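Local coordinates for protein cellulose 1,4-beta-cellobiosidase (Thermobifida fusca, PDB 4JJJ) that probably hydrolyses cellulose chains to release cellobiose, this chain being the glycoside hydrolase family 48 part of a longer secreted enzyme, at residues 82-87 with 144-149; 90-95 with 215-220; 150-155 with 167-172; 159-164 with 190-195. The protein carries 1 engineered substitution. All coordinates share one frame; numbering follows the deposited sequence.

Contact 1 (82-87 with 144-149); sequences TFIIPG and YGMHWL. With BGC (beta-D-glucopyranose), chain D.
Ile85 lies across the extended backbone of Tyr144 to Met146, just past the end of helix 71-83. Its CB is 4.0 Å from Gly145 O, and the CG2 branch comes nearer to that oxygen, at 3.6 Å. CG1 (chi1 -63°, anti to the carbonyl carbon) crosses Met146 at a slant and comes 3.9 Å from its CG. With chi2 extended (-177°), CD1 ends over one face of the Tyr144 ring, displaced toward the rim near CZ, a CH-pi contact 3.9 Å from CD1 to the ring centroid. Gly145 N and O are buried here with no polar partner. The backbone is tied one residue earlier: His147 N donates to Ile84 O at 2.9 Å. Ile84 CG2 meets Met146 SD at 3.7 Å, while its CD1 presses on His147 O. Beyond, Trp148 offers a ring face to C5 and C6 of a glucose unit, with Leu149 CB behind it. The hydroxyl of Tyr144 turns back to Glu81 and Trp77 of helix 71-83. Ile84 and Met146 pack on Ser50 and Phe53 of helix 50-67, and Met259 of helix 250-263 touches both Ile85 and Met146.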
loop_
_atom_site.group_PDB
_atom_site.type_symbol
_atom_site.label_atom_id
_atom_site.label_comp_id
_atom_site.label_asym_id
_atom_site.label_seq_id
_atom_site.Cartn_x
_atom_site.Cartn_y
_atom_site.Cartn_z
ATOM N N THR A 82 15.263 -7.484 -9.042
ATOM C CA THR A 82 15.575 -7.136 -10.394
ATOM C C THR A 82 14.759 -6.013 -10.974
ATOM O O THR A 82 15.263 -5.173 -11.717
ATOM C CB THR A 82 15.512 -8.391 -11.327
ATOM O OG1 THR A 82 16.356 -9.412 -10.803
ATOM C CG2 THR A 82 15.873 -8.124 -12.711
ATOM N N PHE A 83 13.475 -5.981 -10.573
ATOM C CA PHE A 83 12.510 -5.175 -11.306
ATOM C C PHE A 83 11.868 -4.031 -10.521
ATOM O O PHE A 83 11.300 -3.170 -11.119
ATOM C CB PHE A 83 11.438 -6.002 -12.004
ATOM C CG PHE A 83 11.996 -6.928 -13.025
ATOM C CD1 PHE A 83 12.659 -6.402 -14.130
ATOM C CD2 PHE A 83 11.884 -8.301 -12.858
ATOM C CE1 PHE A 83 13.194 -7.270 -15.110
ATOM C CE2 PHE A 83 12.357 -9.181 -13.829
ATOM C CZ PHE A 83 13.022 -8.652 -14.900
ATOM N N ILE A 84 11.840 -4.095 -9.204
ATOM C CA ILE A 84 11.096 -3.093 -8.443
ATOM C C ILE A 84 11.848 -2.454 -7.260
ATOM O O ILE A 84 11.374 -1.457 -6.779
ATOM C CB ILE A 84 9.720 -3.608 -8.013
ATOM C CG1 ILE A 84 8.706 -2.454 -7.865
ATOM C CG2 ILE A 84 9.793 -4.489 -6.786
ATOM C CD1 ILE A 84 7.257 -2.921 -7.698
ATOM N N ILE A 85 12.975 -3.021 -6.836
ATOM C CA ILE A 85 13.860 -2.338 -5.897
ATOM C C ILE A 85 14.850 -1.618 -6.816
ATOM O O ILE A 85 15.621 -2.270 -7.461
ATOM C CB ILE A 85 14.580 -3.298 -4.957
ATOM C CG1 ILE A 85 13.518 -4.026 -4.095
ATOM C CG2 ILE A 85 15.553 -2.494 -4.114
ATOM C CD1 ILE A 85 14.064 -4.959 -3.055
ATOM N N PRO A 86 14.815 -0.292 -6.902
ATOM C CA PRO A 86 15.659 0.388 -7.851
ATOM C C PRO A 86 17.103 -0.029 -7.744
ATOM O O PRO A 86 17.673 -0.029 -6.620
ATOM C CB PRO A 86 15.419 1.883 -7.475
ATOM C CG PRO A 86 13.972 1.905 -6.936
ATOM C CD PRO A 86 13.961 0.631 -6.119
ATOM N N GLY A 87 17.706 -0.323 -8.924
ATOM C CA GLY A 87 19.119 -0.653 -8.885
ATOM C C GLY A 87 19.978 0.577 -8.983
ATOM O O GLY A 87 19.479 1.646 -9.059
ATOM N N TYR A 144 17.273 0.120 -0.033
ATOM C CA TYR A 144 16.762 -1.178 -0.322
ATOM C C TYR A 144 15.268 -1.255 0.143
ATOM O O TYR A 144 14.994 -1.635 1.245
ATOM C CB TYR A 144 17.579 -2.249 0.377
ATOM C CG TYR A 144 17.235 -3.661 -0.017
ATOM C CD1 TYR A 144 16.409 -4.456 0.719
ATOM C CD2 TYR A 144 17.790 -4.208 -1.154
ATOM C CE1 TYR A 144 16.172 -5.742 0.355
ATOM C CE2 TYR A 144 17.564 -5.481 -1.562
ATOM C CZ TYR A 144 16.739 -6.274 -0.788
ATOM O OH TYR A 144 16.556 -7.623 -1.158
ATOM N N GLY A 145 14.424 -0.832 -0.766
ATOM C CA GLY A 145 12.964 -0.739 -0.565
ATOM C C GLY A 145 12.314 -0.793 -1.888
ATOM O O GLY A 145 12.915 -0.366 -2.859
ATOM N N MET A 146 11.112 -1.395 -1.971
ATOM C CA MET A 146 10.405 -1.395 -3.275
ATOM C C MET A 146 9.881 -0.030 -3.646
ATOM O O MET A 146 9.254 0.652 -2.819
ATOM C CB MET A 146 9.295 -2.425 -3.289
ATOM C CG MET A 146 9.735 -3.851 -3.057
ATOM S SD MET A 146 8.409 -5.050 -3.401
ATOM C CE MET A 146 7.790 -5.286 -1.781
ATOM N N HIS A 147 9.975 0.353 -4.924
ATOM C CA HIS A 147 9.148 1.421 -5.460
ATOM C C HIS A 147 7.722 0.895 -5.654
ATOM O O HIS A 147 7.496 -0.298 -5.801
ATOM C CB HIS A 147 9.722 1.931 -6.763
ATOM C CG HIS A 147 8.872 2.952 -7.448
ATOM N ND1 HIS A 147 8.621 4.194 -6.935
ATOM C CD2 HIS A 147 8.146 2.879 -8.597
ATOM C CE1 HIS A 147 7.811 4.860 -7.713
ATOM N NE2 HIS A 147 7.516 4.102 -8.747
ATOM N N TRP A 148 6.720 1.783 -5.624
ATOM C CA TRP A 148 5.361 1.264 -5.479
ATOM C C TRP A 148 4.682 0.782 -6.757
ATOM O O TRP A 148 3.727 0.000 -6.643
ATOM C CB TRP A 148 4.459 2.284 -4.744
ATOM C CG TRP A 148 3.688 3.241 -5.613
ATOM C CD1 TRP A 148 4.108 4.441 -6.178
ATOM C CD2 TRP A 148 2.305 3.100 -6.021
ATOM N NE1 TRP A 148 3.080 4.983 -6.866
ATOM C CE2 TRP A 148 1.974 4.204 -6.821
ATOM C CE3 TRP A 148 1.325 2.118 -5.803
ATOM C CZ2 TRP A 148 0.689 4.387 -7.325
ATOM C CZ3 TRP A 148 0.029 2.308 -6.314
ATOM C CH2 TRP A 148 -0.273 3.446 -7.068
ATOM N N LEU A 149 5.084 1.311 -7.884
ATOM C CA LEU A 149 4.273 1.183 -9.143
ATOM C C LEU A 149 5.191 1.034 -10.345
ATOM O O LEU A 149 6.177 1.815 -10.575
ATOM C CB LEU A 149 3.476 2.456 -9.430
ATOM C CG LEU A 149 2.388 2.400 -10.479
ATOM C CD1 LEU A 149 1.275 1.440 -10.181
ATOM C CD2 LEU A 149 1.960 3.811 -10.748
HETATM C C2 BGC D . -1.092 4.890 -2.456
HETATM C C3 BGC D . -0.499 6.137 -3.112
HETATM C C4 BGC D . 0.951 6.226 -2.761
HETATM C C5 BGC D . 1.750 4.998 -3.102
HETATM C C6 BGC D . 3.222 5.069 -2.712
HETATM C C1 BGC D . -0.185 3.732 -2.759
HETATM O O1 BGC D . -0.667 2.563 -2.076
HETATM O O2 BGC D . -2.449 4.614 -2.865
HETATM O O3 BGC D . -1.207 7.272 -2.552
HETATM O O4 BGC D . 1.427 7.254 -3.700
HETATM O O5 BGC D . 1.163 3.902 -2.380
HETATM O O6 BGC D . 3.310 5.363 -1.288
#

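Contact 2 (90-95 with 215-220); sequences DQPTNS and KQWRYT. With BGC (beta-D-glucopyranose), chain B.
The backbone from Asp90 to Asn94 runs at 93° to the short segment 217-219 of the strand, and Gln91 and Trp217 come nearest, 6.8 Å from CA to CA. Trp217 lies flat beneath the loop: Gln91 CA sits over the centre of its six-membered ring, 3.7 Å from CA to the centroid, and Pro92 CD covers the five-membered ring. At the edge, Trp217 NE1 donates to Thr93 OG1 (2.9 Å, 147° at the hydrogen), with the acceptor in the ring plane, and Asn94 OD1 meets CH2 in plane. Thr93 OG1 is also bonded to Ser306 O of the next strand. Tyr219 OH gives its proton to Asp90 O at 2.6 Å, from above the carbonyl plane. It accepts from water 1, which also donates to Asp90 OD1, while Asp90 OD2 accepts from Gly87 N. Thr220 OG1 lies 3.0 Å from O2 of a glucose unit. The loop thus covers the Trp217 and Tyr219 side of an antiparallel sheet, while Arg218 and Thr220 of the same strand belong to the glycan pocket of this family 48 domain.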
loop_
_atom_site.group_PDB
_atom_site.type_symbol
_atom_site.label_atom_id
_atom_site.label_comp_id
_atom_site.label_asym_id
_atom_site.label_seq_id
_atom_site.Cartn_x
_atom_site.Cartn_y
_atom_site.Cartn_z
ATOM N N ASP A 90 19.045 2.933 -11.651
ATOM C CA ASP A 90 17.782 3.593 -11.386
ATOM C C ASP A 90 17.859 4.679 -10.291
ATOM O O ASP A 90 17.156 5.662 -10.364
ATOM C CB ASP A 90 16.731 2.560 -10.949
ATOM C CG ASP A 90 16.586 1.378 -11.942
ATOM O OD1 ASP A 90 16.132 1.697 -13.082
ATOM O OD2 ASP A 90 16.813 0.220 -11.532
ATOM N N GLN A 91 18.721 4.492 -9.293
ATOM C CA GLN A 91 18.939 5.478 -8.222
ATOM C C GLN A 91 20.436 5.777 -8.082
ATOM O O GLN A 91 21.121 5.398 -7.144
ATOM C CB GLN A 91 18.335 5.004 -6.877
ATOM C CG GLN A 91 18.830 3.626 -6.444
ATOM C CD GLN A 91 18.419 3.291 -5.021
ATOM O OE1 GLN A 91 18.568 4.116 -4.128
ATOM N NE2 GLN A 91 17.953 2.064 -4.783
ATOM N N PRO A 92 20.986 6.508 -9.092
ATOM C CA PRO A 92 22.480 6.540 -9.198
ATOM C C PRO A 92 23.253 7.557 -8.381
ATOM O O PRO A 92 24.498 7.376 -8.218
ATOM C CB PRO A 92 22.649 6.869 -10.704
ATOM C CG PRO A 92 21.441 7.663 -11.084
ATOM C CD PRO A 92 20.322 6.888 -10.334
ATOM N N THR A 93 22.564 8.549 -7.790
ATOM C CA THR A 93 23.288 9.682 -7.175
ATOM C C THR A 93 22.983 9.856 -5.671
ATOM O O THR A 93 23.003 10.959 -5.178
ATOM C CB THR A 93 23.015 10.947 -7.964
ATOM O OG1 THR A 93 21.611 11.172 -8.091
ATOM C CG2 THR A 93 23.625 10.904 -9.308
ATOM N N ASN A 94 22.797 8.778 -4.933
ATOM C CA ASN A 94 22.613 8.904 -3.495
ATOM C C ASN A 94 23.880 9.457 -2.787
ATOM O O ASN A 94 23.795 9.951 -1.681
ATOM C CB ASN A 94 22.233 7.579 -2.836
ATOM C CG ASN A 94 20.814 7.151 -3.160
ATOM O OD1 ASN A 94 19.844 7.697 -2.603
ATOM N ND2 ASN A 94 20.703 6.151 -3.976
ATOM N N SER A 95 25.037 9.406 -3.415
ATOM C CA SER A 95 26.261 9.971 -2.733
ATOM C C SER A 95 26.160 11.434 -2.452
ATOM O O SER A 95 26.897 11.957 -1.574
ATOM C CB SER A 95 27.544 9.713 -3.551
ATOM O OG SER A 95 27.504 10.467 -4.749
ATOM N N LYS A 215 17.085 17.274 -14.763
ATOM C CA LYS A 215 16.749 15.833 -14.977
ATOM C C LYS A 215 17.024 15.102 -13.668
ATOM O O LYS A 215 18.043 15.391 -13.000
ATOM C CB LYS A 215 17.610 15.283 -16.089
ATOM C CG LYS A 215 17.325 15.979 -17.413
ATOM C CD LYS A 215 18.187 15.450 -18.493
ATOM C CE LYS A 215 17.909 16.147 -19.841
ATOM N NZ LYS A 215 18.730 15.505 -20.907
ATOM N N GLN A 216 16.140 14.159 -13.282
ATOM C CA GLN A 216 16.216 13.576 -11.905
ATOM C C GLN A 216 15.344 12.329 -11.845
ATOM O O GLN A 216 14.522 12.032 -12.757
ATOM C CB GLN A 216 15.647 14.608 -10.939
ATOM C CG GLN A 216 14.183 14.949 -11.180
ATOM C CD GLN A 216 13.748 16.050 -10.260
ATOM O OE1 GLN A 216 13.056 15.827 -9.247
ATOM N NE2 GLN A 216 14.153 17.262 -10.561
ATOM N N TRP A 217 15.608 11.578 -10.793
ATOM C CA TRP A 217 14.843 10.357 -10.482
ATOM C C TRP A 217 14.269 10.566 -9.099
ATOM O O TRP A 217 14.810 11.261 -8.242
ATOM C CB TRP A 217 15.825 9.165 -10.489
ATOM C CG TRP A 217 17.091 9.293 -9.687
ATOM C CD1 TRP A 217 18.245 9.831 -10.049
ATOM C CD2 TRP A 217 17.215 8.965 -8.300
ATOM N NE1 TRP A 217 19.145 9.847 -9.018
ATOM C CE2 TRP A 217 18.532 9.299 -7.905
ATOM C CE3 TRP A 217 16.337 8.390 -7.371
ATOM C CZ2 TRP A 217 18.996 9.082 -6.580
ATOM C CZ3 TRP A 217 16.789 8.182 -6.063
ATOM C CH2 TRP A 217 18.082 8.532 -5.674
ATOM N N ARG A 218 13.161 9.838 -8.821
ATOM C CA ARG A 218 12.617 9.749 -7.508
ATOM C C ARG A 218 11.713 8.492 -7.429
ATOM O O ARG A 218 11.114 8.137 -8.444
ATOM C CB ARG A 218 11.801 10.963 -7.111
ATOM C CG ARG A 218 10.694 11.395 -8.068
ATOM C CD ARG A 218 11.208 12.524 -8.980
ATOM N NE ARG A 218 10.059 13.103 -9.728
ATOM C CZ ARG A 218 9.646 12.729 -10.924
ATOM N NH1 ARG A 218 10.271 11.756 -11.589
ATOM N NH2 ARG A 218 8.599 13.311 -11.405
ATOM N N TYR A 219 11.632 7.911 -6.237
ATOM C CA TYR A 219 10.877 6.668 -6.021
ATOM C C TYR A 219 10.075 6.876 -4.747
ATOM O O TYR A 219 10.428 7.660 -3.912
ATOM C CB TYR A 219 11.809 5.427 -5.893
ATOM C CG TYR A 219 12.596 5.273 -7.171
ATOM C CD1 TYR A 219 11.983 4.847 -8.365
ATOM C CD2 TYR A 219 13.914 5.724 -7.264
ATOM C CE1 TYR A 219 12.711 4.789 -9.569
ATOM C CE2 TYR A 219 14.632 5.636 -8.437
ATOM C CZ TYR A 219 13.998 5.232 -9.623
ATOM O OH TYR A 219 14.619 5.226 -10.904
ATOM N N THR A 220 9.025 6.089 -4.591
ATOM C CA THR A 220 8.197 6.101 -3.435
ATOM C C THR A 220 7.918 4.704 -2.952
ATOM O O THR A 220 7.471 3.859 -3.697
ATOM C CB THR A 220 6.861 6.721 -3.671
ATOM O OG1 THR A 220 6.998 8.004 -4.346
ATOM C CG2 THR A 220 6.140 6.946 -2.339
HETATM C C2 BGC B . 3.274 8.746 -4.323
HETATM C C3 BGC B . 4.153 9.808 -3.771
HETATM C C4 BGC B . 3.374 10.918 -3.043
HETATM C C5 BGC B . 2.429 10.190 -2.053
HETATM C C6 BGC B . 1.657 11.240 -1.267
HETATM C C1 BGC B . 2.378 8.208 -3.220
HETATM O O2 BGC B . 4.034 7.724 -4.918
HETATM O O3 BGC B . 4.905 10.275 -4.832
HETATM O O4 BGC B . 4.259 11.726 -2.221
HETATM O O5 BGC B . 1.572 9.239 -2.678
HETATM O O6 BGC B . 0.627 11.749 -2.140
HETATM O O HOH W 1 14.766 4.065 -13.374
#

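Contact 3 (150-155 with 167-172); sequences LDVDNV and DAPAYI. With ZN (zinc ion), chain C.
Leu150 and Tyr171 form a non-hydrogen-bonded antiparallel pair, their side chains side by side and pointing the same way. Leu150 CD2 rests over one face of the Tyr171 ring, 3.9 Å from CD2 to the centroid, and CD1 reaches Pro169 CB at 3.7 Å. The next pair, Asp151 with Ala170, is hydrogen-bonded: Asp151 N donates to Ala170 O (2.9 Å) and Ala170 N to Asp151 O (3.0 Å). Ile172 CD1 touches Asp151 CB at 3.8 Å. From the end of the strand the Asp151 carboxylate holds the turn that follows, OD1 accepting from Val155 N at 2.9 Å and OD2 from Tyr156 N. Within this turn Asp153 OD2 binds zinc with His46 and waters 2 and 3, and Asp153 OD1 makes a salt bridge with Arg22 and a hydrogen bond with the Tyr31 hydroxyl. Tyr171 in turn meets Tyr219 edge-to-face, and Pro169 packs on Phe24 and Val29. The chemistry divides by position: the Leu150 face is held by carbon contacts, whereas the amide protons given to buried Asp151 would help to stabilise its negative charge beside the zinc-bearing turn.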
loop_
_atom_site.group_PDB
_atom_site.type_symbol
_atom_site.label_atom_id
_atom_site.label_comp_id
_atom_site.label_asym_id
_atom_site.label_seq_id
_atom_site.Cartn_x
_atom_site.Cartn_y
_atom_site.Cartn_z
ATOM N N LEU A 150 4.923 -0.040 -11.112
ATOM C CA LEU A 150 5.553 -0.310 -12.427
ATOM C C LEU A 150 4.521 -0.358 -13.500
ATOM O O LEU A 150 3.342 -0.644 -13.249
ATOM C CB LEU A 150 6.275 -1.634 -12.441
ATOM C CG LEU A 150 7.412 -1.832 -11.415
ATOM C CD1 LEU A 150 7.841 -3.291 -11.439
ATOM C CD2 LEU A 150 8.607 -0.939 -11.707
ATOM N N ASP A 151 4.965 -0.128 -14.733
ATOM C CA ASP A 151 4.171 -0.355 -15.921
ATOM C C ASP A 151 4.733 -1.599 -16.627
ATOM O O ASP A 151 5.736 -1.474 -17.261
ATOM C CB ASP A 151 4.221 0.867 -16.809
ATOM C CG ASP A 151 3.413 0.749 -18.063
ATOM O OD1 ASP A 151 2.734 -0.284 -18.335
ATOM O OD2 ASP A 151 3.264 1.828 -18.776
ATOM N N VAL A 152 4.126 -2.745 -16.377
ATOM C CA VAL A 152 4.717 -4.049 -16.781
ATOM C C VAL A 152 4.765 -4.263 -18.332
ATOM O O VAL A 152 5.750 -4.741 -18.810
ATOM C CB VAL A 152 3.968 -5.181 -16.073
ATOM C CG1 VAL A 152 4.689 -6.532 -16.428
ATOM C CG2 VAL A 152 4.006 -5.019 -14.582
ATOM N N ASP A 153 3.696 -3.904 -19.013
ATOM C CA ASP A 153 3.632 -4.028 -20.484
ATOM C C ASP A 153 4.029 -2.737 -21.179
ATOM O O ASP A 153 3.921 -2.639 -22.409
ATOM C CB ASP A 153 2.238 -4.438 -20.876
ATOM C CG ASP A 153 1.940 -5.938 -20.574
ATOM O OD1 ASP A 153 2.880 -6.671 -20.266
ATOM O OD2 ASP A 153 0.734 -6.239 -20.611
ATOM N N ASN A 154 4.446 -1.710 -20.460
ATOM C CA ASN A 154 4.786 -0.417 -21.088
ATOM C C ASN A 154 3.625 0.169 -21.834
ATOM O O ASN A 154 3.762 0.712 -22.922
ATOM C CB ASN A 154 6.046 -0.527 -21.992
ATOM C CG ASN A 154 6.841 0.799 -22.061
ATOM O OD1 ASN A 154 6.992 1.508 -21.063
ATOM N ND2 ASN A 154 7.466 1.088 -23.234
ATOM N N VAL A 155 2.444 0.086 -21.234
ATOM C CA VAL A 155 1.291 0.636 -21.892
ATOM C C VAL A 155 1.373 2.120 -22.044
ATOM O O VAL A 155 0.893 2.650 -23.066
ATOM C CB VAL A 155 -0.005 0.174 -21.255
ATOM C CG1 VAL A 155 -0.219 0.858 -19.975
ATOM C CG2 VAL A 155 -1.079 0.313 -22.255
ATOM N N ASP A 167 11.892 -3.621 -22.457
ATOM C CA ASP A 167 12.721 -4.686 -21.953
ATOM C C ASP A 167 12.544 -4.982 -20.457
ATOM O O ASP A 167 12.885 -6.086 -20.036
ATOM C CB ASP A 167 14.186 -4.406 -22.291
ATOM C CG ASP A 167 14.408 -4.268 -23.821
ATOM O OD1 ASP A 167 14.346 -5.240 -24.525
ATOM O OD2 ASP A 167 14.557 -3.144 -24.271
ATOM N N ALA A 168 12.075 -4.025 -19.672
ATOM C CA ALA A 168 11.822 -4.256 -18.247
ATOM C C ALA A 168 10.541 -3.419 -17.957
ATOM O O ALA A 168 10.260 -2.427 -18.662
ATOM C CB ALA A 168 12.933 -3.753 -17.416
ATOM N N PRO A 169 9.779 -3.775 -16.930
ATOM C CA PRO A 169 8.763 -2.887 -16.488
ATOM C C PRO A 169 9.262 -1.454 -16.261
ATOM O O PRO A 169 10.382 -1.292 -15.691
ATOM C CB PRO A 169 8.348 -3.532 -15.133
ATOM C CG PRO A 169 8.665 -5.017 -15.263
ATOM C CD PRO A 169 9.937 -4.945 -16.029
ATOM N N ALA A 170 8.487 -0.424 -16.613
ATOM C CA ALA A 170 8.914 0.951 -16.374
ATOM C C ALA A 170 8.626 1.422 -14.942
ATOM O O ALA A 170 7.509 1.162 -14.452
ATOM C CB ALA A 170 8.274 1.885 -17.339
ATOM N N TYR A 171 9.530 2.173 -14.347
ATOM C CA TYR A 171 9.219 2.806 -13.032
ATOM C C TYR A 171 8.447 4.033 -13.288
ATOM O O TYR A 171 8.926 4.948 -13.959
ATOM C CB TYR A 171 10.558 3.140 -12.311
ATOM C CG TYR A 171 11.285 1.992 -11.711
ATOM C CD1 TYR A 171 12.276 1.282 -12.436
ATOM C CD2 TYR A 171 11.091 1.597 -10.387
ATOM C CE1 TYR A 171 12.981 0.219 -11.833
ATOM C CE2 TYR A 171 11.776 0.551 -9.802
ATOM C CZ TYR A 171 12.744 -0.150 -10.523
ATOM O OH TYR A 171 13.460 -1.193 -9.912
ATOM N N ILE A 172 7.214 4.138 -12.759
ATOM C CA ILE A 172 6.360 5.238 -12.999
ATOM C C ILE A 172 5.711 5.689 -11.683
ATOM O O ILE A 172 5.775 4.980 -10.666
ATOM C CB ILE A 172 5.217 4.859 -13.998
ATOM C CG1 ILE A 172 4.458 3.605 -13.630
ATOM C CG2 ILE A 172 5.873 4.661 -15.380
ATOM C CD1 ILE A 172 3.096 3.572 -14.314
HETATM ZN ZN ZN C . -0.898 -5.992 -20.963
HETATM O O HOH W 2 -2.025 -7.241 -22.321
HETATM O O HOH W 3 -1.419 -4.052 -21.504
#

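Contact 4 (159-164 with 190-195); sequences GFCGDG and PSCDDF. With CA (calcium ion), chain H.
A disulfide and a calcium site join the loop 159-164 to the edge strand 192-193. In the conformer described, one of two deposited for Cys161, SG is bonded to Cys192 SG at 2.1 Å with a right-handed chi3 of 88°. Cys161 and Gly162 occupy the middle of a type I' beta turn, closed by Asp163 N to Phe160 O at 2.9 Å, and Asp163 OD2 turns back to accept from Phe160 N. This turn presents Cys161 O to the calcium ion at 2.5 Å. From the other segment Asp194 OD2 binds it at 2.4 Å, its CG lying between the backbone N and the carbonyl carbon (chi1 75°). Cys161 O and Asp194 OD2 are neighbouring ligands, only 3.0 Å apart, both drawn to the metal. Waters 4, 5, 6 and 7 complete a near-octahedral shell, water 7 across from Cys161 O and water 4 across from Asp194 OD2. Water 4 also donates to Phe160 O. Asp194 OD1 is held by Thr196, and Asp193 OD1 accepts from Phe195 N at 2.9 Å, forming an Asx turn. The result is a largely hydrated calcium site taking one protein oxygen from each segment, beside a disulfide crosslink.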
loop_
_atom_site.group_PDB
_atom_site.type_symbol
_atom_site.label_atom_id
_atom_site.label_comp_id
_atom_site.label_asym_id
_atom_site.label_seq_id
_atom_site.Cartn_x
_atom_site.Cartn_y
_atom_site.Cartn_z
ATOM N N GLY A 159 9.278 3.449 -20.823
ATOM C CA GLY A 159 10.564 2.741 -20.804
ATOM C C GLY A 159 11.495 3.092 -19.699
ATOM O O GLY A 159 11.038 3.407 -18.587
ATOM N N PHE A 160 12.796 3.060 -19.967
ATOM C CA PHE A 160 13.790 3.256 -18.964
ATOM C C PHE A 160 14.315 4.659 -19.148
ATOM O O PHE A 160 14.833 4.997 -20.224
ATOM C CB PHE A 160 14.952 2.277 -19.081
ATOM C CG PHE A 160 16.117 2.689 -18.241
ATOM C CD1 PHE A 160 16.083 2.546 -16.830
ATOM C CD2 PHE A 160 17.246 3.305 -18.812
ATOM C CE1 PHE A 160 17.122 2.958 -16.052
ATOM C CE2 PHE A 160 18.286 3.719 -17.991
ATOM C CZ PHE A 160 18.229 3.554 -16.625
ATOM N N CYS A 161 14.212 5.492 -18.132
ATOM C CA CYS A 161 14.554 6.945 -18.235
ATOM C C CYS A 161 14.114 7.639 -19.532
ATOM O O CYS A 161 14.790 8.536 -20.084
ATOM C CB CYS A 161 16.031 7.167 -17.924
ATOM S SG CYS A 161 16.549 6.784 -16.216
ATOM N N GLY A 162 12.933 7.297 -19.952
ATOM C CA GLY A 162 12.351 7.931 -21.123
ATOM C C GLY A 162 12.618 7.236 -22.421
ATOM O O GLY A 162 12.043 7.695 -23.436
ATOM N N ASP A 163 13.376 6.123 -22.419
ATOM C CA ASP A 163 13.767 5.476 -23.745
ATOM C C ASP A 163 12.646 4.733 -24.496
ATOM O O ASP A 163 12.816 4.299 -25.668
ATOM C CB ASP A 163 15.092 4.702 -23.587
ATOM C CG ASP A 163 14.940 3.333 -22.924
ATOM O OD1 ASP A 163 16.008 2.742 -22.549
ATOM O OD2 ASP A 163 13.782 2.903 -22.656
ATOM N N GLY A 164 11.462 4.548 -23.881
ATOM C CA GLY A 164 10.368 3.960 -24.566
ATOM C C GLY A 164 10.460 2.490 -24.812
ATOM O O GLY A 164 9.548 1.949 -25.425
ATOM N N PRO A 190 7.090 9.374 -15.613
ATOM C CA PRO A 190 8.218 8.466 -15.349
ATOM C C PRO A 190 8.900 8.849 -14.000
ATOM O O PRO A 190 9.107 10.062 -13.669
ATOM C CB PRO A 190 9.210 8.798 -16.460
ATOM C CG PRO A 190 8.891 10.200 -16.832
ATOM C CD PRO A 190 7.417 10.375 -16.672
ATOM N N SER A 191 9.269 7.836 -13.227
ATOM C CA SER A 191 10.072 8.074 -12.036
ATOM C C SER A 191 11.470 8.707 -12.347
ATOM O O SER A 191 12.034 9.464 -11.565
ATOM C CB SER A 191 10.292 6.765 -11.289
ATOM O OG SER A 191 9.003 6.282 -10.925
ATOM N N CYS A 192 12.035 8.308 -13.474
ATOM C CA CYS A 192 13.293 8.854 -13.964
ATOM C C CYS A 192 12.968 9.742 -15.116
ATOM O O CYS A 192 12.607 9.205 -16.179
ATOM C CB CYS A 192 14.177 7.722 -14.371
ATOM S SG CYS A 192 15.866 8.284 -14.854
ATOM N N ASP A 193 13.018 11.053 -14.922
ATOM C CA ASP A 193 12.544 12.052 -15.904
ATOM C C ASP A 193 13.796 12.783 -16.483
ATOM O O ASP A 193 14.411 13.560 -15.807
ATOM C CB ASP A 193 11.608 13.069 -15.210
ATOM C CG ASP A 193 10.750 13.857 -16.232
ATOM O OD1 ASP A 193 11.275 13.976 -17.403
ATOM O OD2 ASP A 193 9.674 14.263 -15.854
ATOM N N ASP A 194 14.102 12.464 -17.757
ATOM C CA ASP A 194 15.193 13.060 -18.524
ATOM C C ASP A 194 14.622 14.009 -19.551
ATOM O O ASP A 194 15.320 14.425 -20.489
ATOM C CB ASP A 194 16.076 12.011 -19.172
ATOM C CG ASP A 194 15.426 11.364 -20.381
ATOM O OD1 ASP A 194 14.174 11.406 -20.466
ATOM O OD2 ASP A 194 16.181 10.880 -21.241
ATOM N N PHE A 195 13.369 14.373 -19.386
ATOM C CA PHE A 195 12.689 15.292 -20.195
ATOM C C PHE A 195 12.372 14.786 -21.602
ATOM O O PHE A 195 11.954 15.603 -22.427
ATOM C CB PHE A 195 13.349 16.693 -20.299
ATOM C CG PHE A 195 13.721 17.342 -19.018
ATOM C CD1 PHE A 195 13.223 16.947 -17.778
ATOM C CD2 PHE A 195 14.595 18.422 -19.030
ATOM C CE1 PHE A 195 13.601 17.570 -16.604
ATOM C CE2 PHE A 195 14.954 19.034 -17.839
ATOM C CZ PHE A 195 14.399 18.669 -16.638
HETATM CA CA CA H . 16.654 8.584 -21.763
HETATM O O HOH W 4 17.201 6.331 -21.058
HETATM O O HOH W 5 18.399 9.196 -20.213
HETATM O O HOH W 6 15.263 8.617 -23.334
HETATM O O HOH W 7 18.306 8.325 -23.247
#

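Overall arrangement
Contacts 1, 2 and 3 are buried, contact 1 lying nearest the centre of the chain; contact 4 is only partly buried and the farthest out. Their elements interlock. Contact 3 joins the middle strands of one antiparallel sheet, contacts 2 and 4 share neighbouring strands of a second, and Ser191 links the two through Tyr171 and Arg218. His147 of contact 1 ties both sheets, bonding to Ile172 O and Thr220 N. The chemistry differs from contact to contact: the innermost, contact 1, is mostly aliphatic, contact 2 aromatic with hydrogen bonds, contact 3 a strand pair leading into a zinc-bearing turn, and the outermost, contact 4, covalent and ionic. Trp148 and Thr220 bring contacts 1 and 2 to the bound sugar.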